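PDB 4ECL: serine racemase from Enterococcus faecalis, which belongs to the alanine racemase family, pairing a TIM-barrel-type N-terminal domain with a mostly beta C-terminal domain in its cytoplasmic part. Local coordinates for residues 44-49 with 66-71; 173-178 with 208-213; 184-189 with 194-199; 296-299 with 304-307. All blocks are in the same frame, centred on the assembly; numbering follows the deposited sequence.

Contact 1 of 4, residues 44-49 with 66-71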
# COMPACT_ATOMS: atom_id res chain seq x y z
N HIS A 44 6.10 -7.75 6.54
CA HIS A 44 5.94 -8.96 7.34
C HIS A 44 5.30 -8.68 8.70
O HIS A 44 4.94 -9.60 9.42
CB HIS A 44 7.30 -9.63 7.55
CG HIS A 44 7.85 -10.24 6.30
ND1 HIS A 44 8.25 -9.49 5.22
CD2 HIS A 44 8.06 -11.54 5.95
CE1 HIS A 44 8.68 -10.29 4.26
NE2 HIS A 44 8.57 -11.54 4.68
N GLY A 45 5.19 -7.40 9.05
CA GLY A 45 4.72 -7.04 10.37
C GLY A 45 5.89 -6.71 11.28
O GLY A 45 6.61 -7.60 11.72
N MSE A 46 6.07 -5.43 11.57
CA MSE A 46 7.23 -5.01 12.35
C MSE A 46 7.18 -5.52 13.78
O MSE A 46 8.21 -5.90 14.34
CB MSE A 46 7.42 -3.49 12.32
CG MSE A 46 8.87 -3.07 12.54
SE MSE A 46 9.14 -1.16 12.58
CE MSE A 46 8.42 -0.71 10.82
N TYR A 47 5.99 -5.53 14.37
CA TYR A 47 5.85 -5.99 15.75
C TYR A 47 6.19 -7.47 15.86
O TYR A 47 6.99 -7.89 16.70
CB TYR A 47 4.43 -5.73 16.27
CG TYR A 47 4.20 -6.25 17.67
CD1 TYR A 47 4.84 -5.68 18.75
CD2 TYR A 47 3.34 -7.31 17.92
CE1 TYR A 47 4.65 -6.14 20.04
CE2 TYR A 47 3.13 -7.79 19.21
CZ TYR A 47 3.79 -7.19 20.27
OH TYR A 47 3.61 -7.65 21.55
N GLU A 48 5.58 -8.26 14.98
CA GLU A 48 5.76 -9.70 15.01
C GLU A 48 7.21 -10.05 14.76
O GLU A 48 7.81 -10.81 15.52
CB GLU A 48 4.85 -10.37 13.98
CG GLU A 48 3.36 -10.34 14.34
CD GLU A 48 2.67 -9.01 14.02
OE1 GLU A 48 3.27 -8.16 13.31
OE2 GLU A 48 1.52 -8.82 14.47
N VAL A 49 7.78 -9.49 13.70
CA VAL A 49 9.12 -9.88 13.29
C VAL A 49 10.21 -9.45 14.26
O VAL A 49 11.04 -10.27 14.68
CB VAL A 49 9.43 -9.37 11.88
CG1 VAL A 49 10.93 -9.47 11.59
CG2 VAL A 49 8.63 -10.15 10.87
N ILE A 66 12.41 7.83 12.43
CA ILE A 66 12.36 7.89 13.88
C ILE A 66 11.04 7.31 14.43
O ILE A 66 11.02 6.72 15.51
CB ILE A 66 12.55 9.33 14.41
CG1 ILE A 66 12.65 9.32 15.94
CG2 ILE A 66 11.41 10.24 13.94
CD1 ILE A 66 13.06 10.65 16.53
N ASP A 67 9.95 7.47 13.69
CA ASP A 67 8.66 6.95 14.16
C ASP A 67 8.62 5.42 14.17
O ASP A 67 8.01 4.80 15.05
CB ASP A 67 7.51 7.54 13.35
CG ASP A 67 7.48 9.05 13.42
OD1 ASP A 67 6.93 9.58 14.41
OD2 ASP A 67 8.05 9.70 12.52
N GLU A 68 9.29 4.81 13.20
CA GLU A 68 9.50 3.37 13.25
C GLU A 68 10.35 2.99 14.46
O GLU A 68 10.03 2.04 15.17
CB GLU A 68 10.15 2.88 11.96
CG GLU A 68 9.18 2.89 10.80
CD GLU A 68 9.83 2.49 9.51
OE1 GLU A 68 11.08 2.53 9.46
OE2 GLU A 68 9.12 2.13 8.56
N GLY A 69 11.43 3.73 14.69
CA GLY A 69 12.30 3.48 15.82
C GLY A 69 11.61 3.59 17.17
O GLY A 69 11.78 2.74 18.05
N ILE A 70 10.81 4.64 17.34
CA ILE A 70 10.05 4.83 18.56
C ILE A 70 9.04 3.68 18.76
O ILE A 70 8.87 3.16 19.87
CB ILE A 70 9.33 6.20 18.54
CG1 ILE A 70 10.35 7.33 18.65
CG2 ILE A 70 8.33 6.33 19.67
CD1 ILE A 70 9.70 8.71 18.63
N ARG A 71 8.39 3.26 17.68
CA ARG A 71 7.47 2.11 17.74
C ARG A 71 8.17 0.85 18.25
O ARG A 71 7.62 0.13 19.08
CB ARG A 71 6.81 1.85 16.39
CG ARG A 71 5.60 2.73 16.14
CD ARG A 71 5.16 2.67 14.70
NE ARG A 71 4.71 1.34 14.32
CZ ARG A 71 4.85 0.82 13.11
NH1 ARG A 71 5.43 1.53 12.14
NH2 ARG A 71 4.41 -0.41 12.86

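Contact 2 of 4, residues 173-178 with 208-213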
# COMPACT_ATOMS: atom_id res chain seq x y z
N ALA A 173 32.41 -3.13 -11.70
CA ALA A 173 33.41 -2.07 -11.68
C ALA A 173 32.97 -0.89 -10.80
O ALA A 173 33.76 -0.36 -10.01
CB ALA A 173 33.68 -1.60 -13.10
N PHE A 174 31.71 -0.50 -10.93
CA PHE A 174 31.18 0.59 -10.12
C PHE A 174 31.18 0.20 -8.65
O PHE A 174 31.48 1.02 -7.79
CB PHE A 174 29.77 0.96 -10.57
CG PHE A 174 29.27 2.26 -10.00
CD1 PHE A 174 29.53 3.46 -10.65
CD2 PHE A 174 28.55 2.29 -8.82
CE1 PHE A 174 29.07 4.65 -10.14
CE2 PHE A 174 28.08 3.49 -8.30
CZ PHE A 174 28.34 4.67 -8.96
N THR A 175 30.84 -1.05 -8.37
CA THR A 175 30.80 -1.51 -6.99
C THR A 175 32.21 -1.51 -6.38
O THR A 175 32.41 -1.14 -5.23
CB THR A 175 30.20 -2.91 -6.91
OG1 THR A 175 29.00 -2.95 -7.68
CG2 THR A 175 29.88 -3.27 -5.47
N ASN A 176 33.18 -1.93 -7.18
CA ASN A 176 34.54 -1.95 -6.70
C ASN A 176 35.09 -0.55 -6.46
O ASN A 176 35.87 -0.31 -5.53
CB ASN A 176 35.43 -2.75 -7.65
CG ASN A 176 35.27 -4.24 -7.46
OD1 ASN A 176 35.00 -4.71 -6.36
ND2 ASN A 176 35.43 -5.00 -8.54
N LYS A 177 34.67 0.41 -7.29
CA LYS A 177 35.16 1.76 -7.05
C LYS A 177 34.42 2.38 -5.86
O LYS A 177 34.98 3.21 -5.16
CB LYS A 177 35.12 2.64 -8.30
CG LYS A 177 33.75 2.88 -8.90
CD LYS A 177 33.82 3.73 -10.18
CE LYS A 177 33.77 2.88 -11.45
NZ LYS A 177 33.32 3.65 -12.65
N GLN A 178 33.18 1.96 -5.61
CA GLN A 178 32.46 2.44 -4.43
C GLN A 178 33.19 1.99 -3.17
O GLN A 178 33.38 2.76 -2.23
CB GLN A 178 31.02 1.93 -4.38
CG GLN A 178 30.08 2.65 -5.32
CD GLN A 178 28.63 2.46 -4.92
OE1 GLN A 178 27.89 1.73 -5.58
NE2 GLN A 178 28.22 3.12 -3.85
N LEU A 208 25.98 -11.59 -0.26
CA LEU A 208 25.91 -12.68 -1.24
C LEU A 208 26.94 -12.59 -2.35
O LEU A 208 27.44 -13.61 -2.82
CB LEU A 208 24.51 -12.76 -1.87
CG LEU A 208 23.33 -13.06 -0.95
CD1 LEU A 208 22.03 -13.06 -1.76
CD2 LEU A 208 23.53 -14.39 -0.24
N ASN A 209 27.22 -11.37 -2.80
CA ASN A 209 28.10 -11.16 -3.95
C ASN A 209 29.48 -10.59 -3.63
O ASN A 209 30.40 -10.65 -4.46
CB ASN A 209 27.38 -10.32 -5.01
CG ASN A 209 26.43 -11.15 -5.87
OD1 ASN A 209 26.71 -12.31 -6.16
ND2 ASN A 209 25.30 -10.56 -6.27
N TYR A 210 29.63 -10.02 -2.43
CA TYR A 210 30.92 -9.49 -1.98
C TYR A 210 31.24 -10.01 -0.57
O TYR A 210 31.50 -9.23 0.35
CB TYR A 210 30.93 -7.94 -2.08
CG TYR A 210 30.83 -7.49 -3.52
CD1 TYR A 210 29.59 -7.39 -4.15
CD2 TYR A 210 31.97 -7.24 -4.27
CE1 TYR A 210 29.50 -7.03 -5.48
CE2 TYR A 210 31.88 -6.86 -5.61
CZ TYR A 210 30.64 -6.77 -6.20
OH TYR A 210 30.53 -6.41 -7.53
N PRO A 211 31.24 -11.34 -0.41
CA PRO A 211 31.35 -11.90 0.94
C PRO A 211 32.73 -11.68 1.53
O PRO A 211 32.90 -11.73 2.75
CB PRO A 211 31.14 -13.39 0.70
CG PRO A 211 31.67 -13.62 -0.68
CD PRO A 211 31.37 -12.37 -1.45
N GLU A 212 33.70 -11.42 0.67
CA GLU A 212 35.07 -11.19 1.10
C GLU A 212 35.25 -9.90 1.90
O GLU A 212 36.24 -9.75 2.61
CB GLU A 212 36.03 -11.22 -0.10
CG GLU A 212 36.09 -9.93 -0.89
CD GLU A 212 34.92 -9.71 -1.85
OE1 GLU A 212 34.30 -10.71 -2.31
OE2 GLU A 212 34.63 -8.53 -2.14
N LEU A 213 34.30 -8.96 1.81
CA LEU A 213 34.39 -7.75 2.62
C LEU A 213 34.37 -8.07 4.11
O LEU A 213 33.73 -9.03 4.53
CB LEU A 213 33.26 -6.77 2.28
CG LEU A 213 33.34 -6.06 0.93
CD1 LEU A 213 32.00 -5.36 0.62
CD2 LEU A 213 34.52 -5.06 0.88
O HOH W 1 28.20 -5.71 -8.71

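Contact 3 of 4, residues 184-189 with 194-199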
# COMPACT_ATOMS: atom_id res chain seq x y z
N LYS A 184 39.38 4.60 1.04
CA LYS A 184 40.22 5.78 0.88
C LYS A 184 39.85 6.80 1.95
O LYS A 184 40.74 7.37 2.60
CB LYS A 184 40.08 6.37 -0.52
CG LYS A 184 40.86 5.62 -1.59
CD LYS A 184 40.77 6.31 -2.95
CE LYS A 184 41.74 5.70 -3.97
NZ LYS A 184 41.59 4.22 -4.11
N VAL A 185 38.55 7.02 2.14
CA VAL A 185 38.08 7.90 3.21
C VAL A 185 38.58 7.44 4.58
O VAL A 185 39.11 8.23 5.36
CB VAL A 185 36.55 7.97 3.30
CG1 VAL A 185 36.13 8.68 4.59
CG2 VAL A 185 35.96 8.67 2.07
N LEU A 186 38.41 6.15 4.85
CA LEU A 186 38.86 5.57 6.11
C LEU A 186 40.37 5.75 6.34
O LEU A 186 40.80 6.10 7.44
CB LEU A 186 38.50 4.08 6.18
CG LEU A 186 37.02 3.71 6.11
CD1 LEU A 186 36.80 2.33 6.69
CD2 LEU A 186 36.17 4.73 6.83
N ASP A 187 41.16 5.51 5.30
CA ASP A 187 42.61 5.66 5.40
C ASP A 187 42.93 7.11 5.73
O ASP A 187 43.74 7.40 6.61
CB ASP A 187 43.28 5.29 4.08
CG ASP A 187 43.20 3.81 3.78
OD1 ASP A 187 43.01 3.02 4.73
OD2 ASP A 187 43.32 3.45 2.59
N TRP A 188 42.30 8.02 5.00
CA TRP A 188 42.51 9.44 5.20
C TRP A 188 42.13 9.84 6.63
O TRP A 188 42.86 10.56 7.29
CB TRP A 188 41.71 10.26 4.18
CG TRP A 188 42.01 11.74 4.22
CD1 TRP A 188 42.91 12.41 3.45
CD2 TRP A 188 41.41 12.71 5.08
NE1 TRP A 188 42.92 13.74 3.78
CE2 TRP A 188 42.00 13.95 4.78
CE3 TRP A 188 40.43 12.65 6.08
CZ2 TRP A 188 41.64 15.13 5.44
CZ3 TRP A 188 40.08 13.81 6.73
CH2 TRP A 188 40.68 15.04 6.41
N LEU A 189 40.98 9.37 7.11
CA LEU A 189 40.59 9.62 8.49
C LEU A 189 41.63 9.11 9.48
O LEU A 189 42.01 9.81 10.43
CB LEU A 189 39.22 8.99 8.80
CG LEU A 189 38.01 9.64 8.14
CD1 LEU A 189 36.71 8.84 8.39
CD2 LEU A 189 37.88 11.08 8.62
N LEU A 194 42.43 9.67 13.63
CA LEU A 194 41.11 9.17 14.02
C LEU A 194 41.10 7.65 14.10
O LEU A 194 41.55 6.98 13.17
CB LEU A 194 40.06 9.65 13.03
CG LEU A 194 38.63 9.36 13.48
CD1 LEU A 194 38.29 10.21 14.70
CD2 LEU A 194 37.65 9.61 12.35
N ASN A 195 40.61 7.11 15.22
CA ASN A 195 40.32 5.68 15.34
C ASN A 195 38.93 5.37 14.78
O ASN A 195 37.92 5.85 15.30
CB ASN A 195 40.39 5.22 16.80
CG ASN A 195 41.78 5.41 17.41
OD1 ASN A 195 42.79 5.32 16.71
ND2 ASN A 195 41.82 5.66 18.71
N ILE A 196 38.89 4.57 13.72
CA ILE A 196 37.65 4.27 13.00
C ILE A 196 36.62 3.54 13.88
O ILE A 196 36.97 2.60 14.59
CB ILE A 196 37.96 3.43 11.74
CG1 ILE A 196 39.12 4.06 10.96
CG2 ILE A 196 36.73 3.28 10.85
CD1 ILE A 196 38.88 5.50 10.54
N PRO A 197 35.36 3.98 13.83
CA PRO A 197 34.27 3.26 14.52
C PRO A 197 33.81 2.01 13.74
O PRO A 197 34.52 1.57 12.83
CB PRO A 197 33.15 4.29 14.57
CG PRO A 197 33.38 5.14 13.37
CD PRO A 197 34.89 5.24 13.23
N LYS A 198 32.65 1.46 14.09
CA LYS A 198 32.11 0.31 13.38
C LYS A 198 31.80 0.64 11.92
O LYS A 198 31.33 1.73 11.59
CB LYS A 198 30.86 -0.23 14.08
CG LYS A 198 31.11 -0.61 15.53
CD LYS A 198 29.94 -1.36 16.13
CE LYS A 198 30.31 -1.97 17.48
NZ LYS A 198 29.30 -2.98 17.90
N VAL A 199 32.08 -0.31 11.04
CA VAL A 199 31.91 -0.11 9.61
C VAL A 199 30.82 -1.03 9.04
O VAL A 199 30.74 -2.21 9.39
CB VAL A 199 33.23 -0.40 8.87
CG1 VAL A 199 33.02 -0.40 7.36
CG2 VAL A 199 34.31 0.62 9.27

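Contact 4 of 4, residues 296-299 with 304-307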
# COMPACT_ATOMS: atom_id res chain seq x y z
N ASN A 296 -3.02 -12.76 -15.13
CA ASN A 296 -1.64 -12.37 -14.87
C ASN A 296 -1.08 -12.98 -13.58
O ASN A 296 0.08 -12.76 -13.23
CB ASN A 296 -1.48 -10.86 -14.91
CG ASN A 296 -1.44 -10.34 -16.33
OD1 ASN A 296 -0.82 -10.95 -17.20
ND2 ASN A 296 -2.14 -9.24 -16.58
N SER A 297 -1.93 -13.74 -12.89
CA SER A 297 -1.50 -14.63 -11.82
C SER A 297 -2.59 -15.66 -11.56
O SER A 297 -3.69 -15.60 -12.13
CB SER A 297 -1.16 -13.85 -10.54
OG SER A 297 -0.20 -14.56 -9.76
N TYR A 298 -2.28 -16.62 -10.70
CA TYR A 298 -3.25 -17.61 -10.28
C TYR A 298 -3.14 -17.72 -8.77
O TYR A 298 -2.21 -17.20 -8.17
CB TYR A 298 -2.97 -18.96 -10.94
CG TYR A 298 -1.55 -19.47 -10.72
CD1 TYR A 298 -1.22 -20.16 -9.57
CD2 TYR A 298 -0.56 -19.26 -11.67
CE1 TYR A 298 0.07 -20.63 -9.36
CE2 TYR A 298 0.74 -19.72 -11.47
CZ TYR A 298 1.04 -20.40 -10.31
OH TYR A 298 2.32 -20.87 -10.08
N VAL A 299 -4.08 -18.40 -8.13
CA VAL A 299 -3.90 -18.68 -6.72
C VAL A 299 -3.89 -20.19 -6.53
O VAL A 299 -4.20 -20.94 -7.45
CB VAL A 299 -4.99 -18.03 -5.87
CG1 VAL A 299 -4.99 -16.52 -6.08
CG2 VAL A 299 -6.36 -18.61 -6.22
N ARG A 304 -4.18 -26.76 -6.12
CA ARG A 304 -4.29 -26.59 -7.57
C ARG A 304 -4.29 -25.12 -7.97
O ARG A 304 -4.62 -24.24 -7.16
CB ARG A 304 -5.55 -27.29 -8.08
CG ARG A 304 -5.81 -28.66 -7.47
CD ARG A 304 -4.81 -29.69 -7.98
NE ARG A 304 -4.90 -29.88 -9.42
CZ ARG A 304 -4.17 -30.75 -10.11
NH1 ARG A 304 -3.28 -31.52 -9.49
NH2 ARG A 304 -4.32 -30.86 -11.43
N GLN A 305 -3.93 -24.84 -9.21
CA GLN A 305 -3.86 -23.46 -9.67
C GLN A 305 -5.23 -22.96 -10.14
O GLN A 305 -5.90 -23.61 -10.94
CB GLN A 305 -2.85 -23.32 -10.80
CG GLN A 305 -1.46 -23.74 -10.41
CD GLN A 305 -0.47 -23.53 -11.52
OE1 GLN A 305 -0.83 -23.01 -12.58
NE2 GLN A 305 0.78 -23.92 -11.29
N ALA A 306 -5.63 -21.80 -9.61
CA ALA A 306 -6.89 -21.18 -10.00
C ALA A 306 -6.59 -19.80 -10.55
O ALA A 306 -6.25 -18.89 -9.79
CB ALA A 306 -7.82 -21.07 -8.79
N PRO A 307 -6.67 -19.66 -11.88
CA PRO A 307 -6.31 -18.38 -12.53
C PRO A 307 -7.26 -17.26 -12.11
O PRO A 307 -8.46 -17.49 -11.94
CB PRO A 307 -6.48 -18.68 -14.02
CG PRO A 307 -6.46 -20.17 -14.13
CD PRO A 307 -7.03 -20.69 -12.86

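Contact 1 of 4, residues 44-49 with 66-71
M46 and E68 meet between two helices of the TIM-type barrel domain, 46-55 and 66-74, with strand 60-63 between them in sequence. The helices stand well apart, the nearest CA atoms, those of M46 and E68, being 8.7 Å from each other, and the gap is bridged by side chains, M46 from one helix and E68 and R71 from the other. M46, modelled as selenomethionine, has CG anti to its own backbone N (chi1 -154°) and runs straight to SE; the bend at chi3 (-58°) then sets CE against E68, the two side chains crossing at about a right angle. Contact is thus made by one methyl group, which lies over the aliphatic part of E68 and also meets its carboxylate. The carboxylate of E68 has its polar partners elsewhere: OE1 accepts from the backbone N of A64, while OE2 receives the N of A39 and forms a salt bridge with R367 of the second subunit. The methyl therefore packs beside a carboxylate that takes part in the dimer contact. R71, whose NH2 is salt-bridged to E40, adds its guanidinium obliquely. M46 CE approaches to 3.7 Å from E68 CG and 4.0 Å from R71 NH1.

Contact 2 of 4, residues 173-178 with 208-213
Helix 169-191 passes the end of helix 204-209 at a distance, the CA atoms of T175 and Y210 lying 9.4 Å apart, just where Y210 leaves helical geometry and starts the type I turn that runs to L213. The tyrosine side chain fills this interval. It projects toward helix 169-191 and lays one face of its ring against T175, whose CG2 sits 4.0 Å from the centroid of the Y210 ring, in a CH-pi contact 26° off the ring normal. The methyl is displaced toward the hydroxyl-bearing end, and CB of T175 lies 3.6 Å from Y210 OH. T175 owes this to its rotation: CG2 is anti to the backbone N, and OG1, beside that N (chi1 -48°), bonds to the carbonyl O of D171 one turn earlier in the helix. Water links the two hydroxyls. It accepts from Y210 OH at 2.7 Å, lying in the plane of the ring at its edge, and donates to T175 OG1 at 3.1 Å. N176 adds a lesser touch, its OD1 meeting Y210 CE2 at 3.9 Å with the amide nearly perpendicular to the ring. Along the tyrosine, V172 of helix 169-191 also packs. The whole is a helix-to-loop contact on the outer, helical layer of a TIM-type barrel, where the turn that follows helix 204-209 rests on the flank of helix 169-191.

Contact 3 of 4, residues 184-189 with 194-199
L189 lies alongside L194, the two side chains pointing the same way, and its CB is 3.9 Å from L194 CD2. Both delta methyls of L189 also stand close to that same CD2, so one branch of L194 does most of the touching. The fit depends on the first torsion of L194, which sets CG anti to the backbone N (chi1 -171°). The backbone joins the two as well: L194 N donates to L189 O over 3.2 Å, with an N-H...O angle of 149° and the donor tilted 29° from the carbonyl plane. This bond ties the segment leaving the turn back to the last turns of helix 169-191. I196 follows on the same side. Its CD1 reaches in over the helix backbone, 3.7 Å from L186 O and 3.9 Å from L189 CB. Farther along, L186 meets V199 tip to tip, L186 CD1 to V199 CG2 at 4.0 Å, which carries the apolar seam to the start of strand 198-200. I157 of the neighbouring strand 152-158 packs against both L186 and L189, and helix 140-146 touches L189 through I143 and L144. Here the helix of a beta-alpha-beta crossover, made of strand 152-158, helix 169-191 and strand 198-200, is laid against the segment that leads back into the parallel sheet, as in the repeating units of a TIM-type barrel.

Contact 4 of 4, residues 296-299 with 304-307
Y298 carries CG between its backbone N and carbonyl carbon (chi1 55°), while Q305 holds CG beside its own N (chi1 -59°) and extends from there, and these two choices bring ring and amide together across the strands. The groups lie flat on one another, their planes 5° apart. Q305 CD rides 3.6 Å above the ring plane of Y298, offset toward the rim, and CG makes a CH-pi contact with the same face, 4.0 Å from the centroid of the Y298 ring. Q305 NE2 ends near the phenol oxygen without a hydrogen bond to it; its polar partner is E342, through a weak bond. The two strands, 298-301 and 304-309, form a beta hairpin in the mixed sheet of the C-terminal domain. V299 and A306 are an antiparallel hydrogen-bonded pair of this hairpin: V299 N donates to A306 O at 2.8 Å, with the donor well above the carbonyl plane, whereas A306 N reaches V299 O at 2.7 Å in the carbonyl plane. V299 O also receives a CA-H...O contact from Q305. Y298 and P307 are the adjoining non-hydrogen-bonded pair, with CA atoms only 3.9 Å apart. On the face opposite Y298 and P307, V299 CG2 touches A306 CB at 3.8 Å, and V319 of strand 317-320 packs on both residues.

How the contacts relate
Contacts 1, 2 and 3 belong to the N-terminal, TIM-barrel-type domain, and contact 4 to the C-terminal domain. Contact 1 comes first along the chain and contact 4 last; contact 3 is nested inside the loop closed by contact 2. These two share helix 169-191, with centres 18 Å apart and nearest atoms about 7 Å apart, so one long helix is touched at two places along its length. Contact 1 lies with its centre about 30 Å from that of contact 2, on the other side of the chain's centre. Contacts 3 and 4 are farthest apart, about 53 Å between centres. Three of the four contacts thus join helices of the barrel to their surroundings, while the fourth belongs to a hairpin in the mixed sheet of the other domain.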